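Local atomic coordinates of ankyrin repeat and SAM domain-containing protein 3 (Homo sapiens, PDB entry 4NL9), a protein that may take part in vasopressin signalling in the kidney and self-associates through the sterile alpha motif domain seen here. Residues Q9-L14 with K22-F27; S43-I48 with R57-A62. The protein carries 1 engineered substitution. One frame throughout, in Å; residues are numbered along the deposited sequence.

Two helix pairs in one sterile alpha motif domain illustrate how a small all-helical fold shares out its hydrophobic centre. Contact 1 joins helices 11-17 and 24-29 and is only partly buried, with Asp10 capping the start of helix 11-17; contact 2 joins helices 42-48 and 53-65, is buried, and meets through a leucine, a methionine and a threonine methyl. The two use different helices and lie on opposite sides of the chain's centre, yet they touch. Phe27 CZ of contact 1 lies 3.8 Å from Leu45 CD2 of contact 2. Within both pairs the chemistry is apolar; the charged ends of Lys22, Arg57 and Lys58 are instead engaged by acidic side chains of another protein chain.

Contact 1 (Q9-L14 with K22-F27); sequences QDLAAL and KYLQVF
Leu11 and Ala12, which meet the leucine and phenylalanine of the second segment, open a helix whose first turn is capped by Asp10: the backbone N of Ala13 donates to Asp10 OD1 at 2.9 Å, with an N-H...O angle of 151°. The N-H arrives nearly in line with the carboxylate C-O bond, and a carboxylate there would probably interact favourably with the helix dipole. Behind this cap the contact is purely apolar. Leu24 spreads its two methyls over the start of the helix. CD2 rests on Ala12 CB at 3.9 Å, and CD1 lies 4.1 Å from Ala12 CA and 4.2 Å from Leu11 CG. The Leu11 and Leu24 side chains run past one another in opposite directions, but of their methyls only Leu24 CD1 comes down to the facing backbone, at Ala12. The pairing belongs to the five-helix bundle of the sterile alpha motif domain, in which helices 11-17 and 24-29, consecutive in the chain, pack against each other. A chi1 of -177° puts the Leu11 CG anti to the backbone N and turns the branch toward helix 24-29, and chi2 near 55° then places CD2 by Phe27. There it presses on the root of the aromatic side chain, 3.6 Å from Phe27 CB and 3.9 Å from Phe27 CG, and the two side chains cross at about a right angle. Further in, the Phe27 ring stacks edge-to-face with Phe37 of helix 34-37, whose side chain Leu11 also touches.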
# COMPACT_ATOMS: atom_id res chain seq x y z
N GLN A 9 -20.03 3.86 1.18
CA GLN A 9 -21.35 3.25 1.10
C GLN A 9 -21.29 1.80 0.64
O GLN A 9 -22.11 0.97 1.04
CB GLN A 9 -22.25 4.05 0.15
CG GLN A 9 -21.97 5.55 0.14
CD GLN A 9 -20.85 5.94 -0.81
OE1 GLN A 9 -19.77 6.37 -0.39
NE2 GLN A 9 -21.10 5.80 -2.11
N ASP A 10 -20.31 1.49 -0.21
CA ASP A 10 -20.16 0.15 -0.76
C ASP A 10 -18.70 -0.11 -1.13
O ASP A 10 -17.84 0.75 -0.94
CB ASP A 10 -21.10 -0.10 -1.96
CG ASP A 10 -20.92 0.90 -3.10
OD1 ASP A 10 -19.86 1.55 -3.23
OD2 ASP A 10 -21.85 1.02 -3.92
N LEU A 11 -18.41 -1.30 -1.63
CA LEU A 11 -17.02 -1.64 -1.90
C LEU A 11 -16.42 -0.75 -2.99
O LEU A 11 -15.29 -0.30 -2.87
CB LEU A 11 -16.88 -3.11 -2.28
CG LEU A 11 -15.45 -3.60 -2.53
CD1 LEU A 11 -14.51 -3.32 -1.33
CD2 LEU A 11 -15.47 -5.08 -2.87
N ALA A 12 -17.20 -0.47 -4.03
CA ALA A 12 -16.70 0.38 -5.11
C ALA A 12 -16.28 1.74 -4.54
O ALA A 12 -15.26 2.28 -4.93
CB ALA A 12 -17.75 0.55 -6.19
N ALA A 13 -17.06 2.25 -3.60
CA ALA A 13 -16.74 3.54 -2.99
C ALA A 13 -15.43 3.50 -2.22
O ALA A 13 -14.61 4.41 -2.31
CB ALA A 13 -17.89 4.01 -2.09
N LEU A 14 -15.21 2.42 -1.46
CA LEU A 14 -13.97 2.27 -0.72
C LEU A 14 -12.79 2.19 -1.68
O LEU A 14 -11.81 2.90 -1.51
CB LEU A 14 -14.03 1.04 0.20
CG LEU A 14 -12.85 0.82 1.16
CD1 LEU A 14 -13.28 0.04 2.39
CD2 LEU A 14 -11.71 0.06 0.47
N LYS A 22 -9.22 -0.93 -9.98
CA LYS A 22 -8.76 -1.99 -10.88
C LYS A 22 -8.97 -3.39 -10.28
O LYS A 22 -8.91 -4.38 -11.00
CB LYS A 22 -7.29 -1.79 -11.26
CG LYS A 22 -6.34 -1.93 -10.09
CD LYS A 22 -4.90 -1.60 -10.47
CE LYS A 22 -4.25 -2.77 -11.21
NZ LYS A 22 -2.78 -2.56 -11.36
N TYR A 23 -9.24 -3.47 -8.97
CA TYR A 23 -9.47 -4.75 -8.32
C TYR A 23 -10.94 -5.05 -8.00
O TYR A 23 -11.26 -6.12 -7.46
CB TYR A 23 -8.62 -4.89 -7.04
CG TYR A 23 -7.15 -4.85 -7.36
CD1 TYR A 23 -6.52 -5.92 -7.99
CD2 TYR A 23 -6.39 -3.72 -7.07
CE1 TYR A 23 -5.18 -5.88 -8.30
CE2 TYR A 23 -5.06 -3.67 -7.37
CZ TYR A 23 -4.46 -4.75 -7.98
OH TYR A 23 -3.12 -4.67 -8.29
N LEU A 24 -11.83 -4.14 -8.36
CA LEU A 24 -13.23 -4.31 -7.98
C LEU A 24 -13.83 -5.60 -8.56
O LEU A 24 -14.51 -6.34 -7.86
CB LEU A 24 -14.07 -3.10 -8.41
CG LEU A 24 -15.58 -3.20 -8.17
CD1 LEU A 24 -15.92 -3.30 -6.68
CD2 LEU A 24 -16.33 -2.04 -8.81
N GLN A 25 -13.58 -5.87 -9.83
CA GLN A 25 -14.21 -7.04 -10.45
C GLN A 25 -13.66 -8.36 -9.89
O GLN A 25 -14.37 -9.36 -9.85
CB GLN A 25 -14.13 -6.98 -11.98
CG GLN A 25 -14.88 -5.79 -12.56
CD GLN A 25 -15.31 -5.98 -14.00
OE1 GLN A 25 -14.53 -6.42 -14.85
NE2 GLN A 25 -16.56 -5.63 -14.30
N VAL A 26 -12.41 -8.35 -9.43
CA VAL A 26 -11.87 -9.53 -8.76
C VAL A 26 -12.68 -9.83 -7.49
O VAL A 26 -13.07 -10.97 -7.25
CB VAL A 26 -10.38 -9.37 -8.43
CG1 VAL A 26 -9.93 -10.46 -7.50
CG2 VAL A 26 -9.55 -9.42 -9.70
N PHE A 27 -12.96 -8.79 -6.71
CA PHE A 27 -13.78 -8.98 -5.51
C PHE A 27 -15.20 -9.42 -5.86
O PHE A 27 -15.75 -10.34 -5.24
CB PHE A 27 -13.80 -7.71 -4.65
CG PHE A 27 -12.51 -7.44 -3.94
CD1 PHE A 27 -12.06 -8.29 -2.93
CD2 PHE A 27 -11.73 -6.34 -4.27
CE1 PHE A 27 -10.87 -8.05 -2.27
CE2 PHE A 27 -10.53 -6.10 -3.61
CZ PHE A 27 -10.10 -6.96 -2.61

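Contact 2 (S43-I48 with R57-A62)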
# COMPACT_ATOMS: atom_id res chain seq x y z
N SER A 43 -3.44 -11.84 4.33
CA SER A 43 -3.28 -13.06 3.55
C SER A 43 -4.54 -13.44 2.76
O SER A 43 -4.45 -14.10 1.72
CB SER A 43 -2.79 -14.22 4.42
OG SER A 43 -3.78 -14.66 5.33
N ASP A 44 -5.71 -13.04 3.26
CA ASP A 44 -6.95 -13.18 2.50
C ASP A 44 -6.90 -12.37 1.22
O ASP A 44 -7.34 -12.83 0.16
CB ASP A 44 -8.17 -12.72 3.31
CG ASP A 44 -8.49 -13.61 4.49
OD1 ASP A 44 -8.17 -14.82 4.46
OD2 ASP A 44 -9.12 -13.10 5.44
N LEU A 45 -6.38 -11.15 1.31
CA LEU A 45 -6.26 -10.29 0.15
C LEU A 45 -5.30 -10.89 -0.87
O LEU A 45 -5.57 -10.92 -2.08
CB LEU A 45 -5.82 -8.89 0.58
CG LEU A 45 -6.86 -8.11 1.39
CD1 LEU A 45 -6.20 -6.92 2.06
CD2 LEU A 45 -8.05 -7.66 0.52
N LYS A 46 -4.16 -11.38 -0.39
CA LYS A 46 -3.18 -12.01 -1.26
C LYS A 46 -3.79 -13.22 -1.98
O LYS A 46 -3.64 -13.38 -3.19
CB LYS A 46 -1.94 -12.39 -0.45
CG LYS A 46 -0.81 -12.97 -1.26
CD LYS A 46 0.36 -13.25 -0.34
CE LYS A 46 1.47 -13.97 -1.06
NZ LYS A 46 2.65 -14.08 -0.15
N GLU A 47 -4.52 -14.04 -1.23
CA GLU A 47 -5.16 -15.24 -1.77
C GLU A 47 -6.19 -14.95 -2.87
O GLU A 47 -6.35 -15.76 -3.80
CB GLU A 47 -5.82 -15.99 -0.60
CG GLU A 47 -6.50 -17.28 -0.95
CD GLU A 47 -7.20 -17.89 0.27
OE1 GLU A 47 -7.88 -17.16 1.03
OE2 GLU A 47 -7.05 -19.11 0.46
N ILE A 48 -6.88 -13.82 -2.77
CA ILE A 48 -7.87 -13.39 -3.77
C ILE A 48 -7.20 -12.88 -5.06
O ILE A 48 -7.80 -12.90 -6.15
CB ILE A 48 -8.81 -12.32 -3.16
CG1 ILE A 48 -9.74 -12.95 -2.12
CG2 ILE A 48 -9.65 -11.61 -4.21
CD1 ILE A 48 -10.46 -11.93 -1.23
N ARG A 57 -1.42 -3.00 0.74
CA ARG A 57 -1.22 -2.14 1.90
C ARG A 57 -2.31 -1.06 2.01
O ARG A 57 -2.81 -0.77 3.10
CB ARG A 57 0.18 -1.51 1.87
CG ARG A 57 0.44 -0.44 2.93
CD ARG A 57 0.23 -0.93 4.36
NE ARG A 57 0.98 -2.14 4.68
CZ ARG A 57 2.24 -2.16 5.12
NH1 ARG A 57 2.81 -3.32 5.40
NH2 ARG A 57 2.92 -1.03 5.28
N LYS A 58 -2.70 -0.47 0.88
CA LYS A 58 -3.76 0.52 0.94
C LYS A 58 -5.06 -0.12 1.39
O LYS A 58 -5.85 0.50 2.11
CB LYS A 58 -3.93 1.23 -0.40
CG LYS A 58 -2.72 2.10 -0.72
CD LYS A 58 -2.99 3.07 -1.85
CE LYS A 58 -3.15 2.33 -3.16
NZ LYS A 58 -3.25 3.25 -4.33
N MET A 59 -5.26 -1.38 1.01
CA MET A 59 -6.46 -2.09 1.44
C MET A 59 -6.43 -2.46 2.92
O MET A 59 -7.42 -2.29 3.61
CB MET A 59 -6.69 -3.34 0.59
CG MET A 59 -7.11 -3.01 -0.83
SD MET A 59 -7.19 -4.52 -1.82
CE MET A 59 -7.20 -3.85 -3.48
N THR A 60 -5.30 -2.97 3.41
CA THR A 60 -5.24 -3.28 4.84
C THR A 60 -5.37 -2.00 5.69
O THR A 60 -6.01 -2.01 6.75
CB THR A 60 -4.00 -4.09 5.25
OG1 THR A 60 -2.81 -3.37 4.91
CG2 THR A 60 -3.98 -5.45 4.55
N SER A 61 -4.82 -0.90 5.20
CA SER A 61 -5.01 0.40 5.85
C SER A 61 -6.48 0.82 5.89
O SER A 61 -6.97 1.27 6.93
CB SER A 61 -4.18 1.47 5.15
OG SER A 61 -2.80 1.22 5.34
N ALA A 62 -7.18 0.66 4.78
CA ALA A 62 -8.59 1.02 4.69
C ALA A 62 -9.43 0.16 5.62
O ALA A 62 -10.36 0.64 6.26
CB ALA A 62 -9.08 0.89 3.26
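Leu45 reaches across to helix 53-65 and sets CD1 between Met59 and Thr60 and CD2 beside the Met59 sulfur, a compact example in which one leucine makes all the side-chain contacts between these two segments. CD1 does most of the work, lying 3.6 Å from Thr60 CG2 and 3.9 Å from Met59 CB. CD2 turns the other way along the methionine and comes within 4.0 Å of Met59 SD, so Leu45 follows Met59 from the root of its side chain to the sulfur. With the leucine's CG anti to the carbonyl carbon (chi1 -68°), beside the backbone N, the isobutyl end is turned toward helix 53-65, where it passes Met59 and Thr60 at a slant. Met59 makes the same first turn and then runs extended through CG and SD, which carries the sulfur and CE deep among the surrounding side chains. Thr60 splits its two branches by chemistry: a chi1 of 59° sets OG1 between the backbone N and the carbonyl carbon and leaves CG2, the methyl, to face Leu45. OG1 turns back along its own helix and lies near the carbonyl oxygens of Arg57 and Lys56. Arg57 O already accepts the regular helical bond from Ser61 N at 2.9 Å. No hydrogen bond spans the two segments. Their closest CA pair, Leu45 and Met59, is 8.3 Å apart, a gap filled by side chains. Phe27 of helix 24-29 and Phe37 of helix 34-37 each touch both Leu45 and Met59, and with them this pairing of helices 42-48 and 53-65 packs in the interior of the five-helix domain.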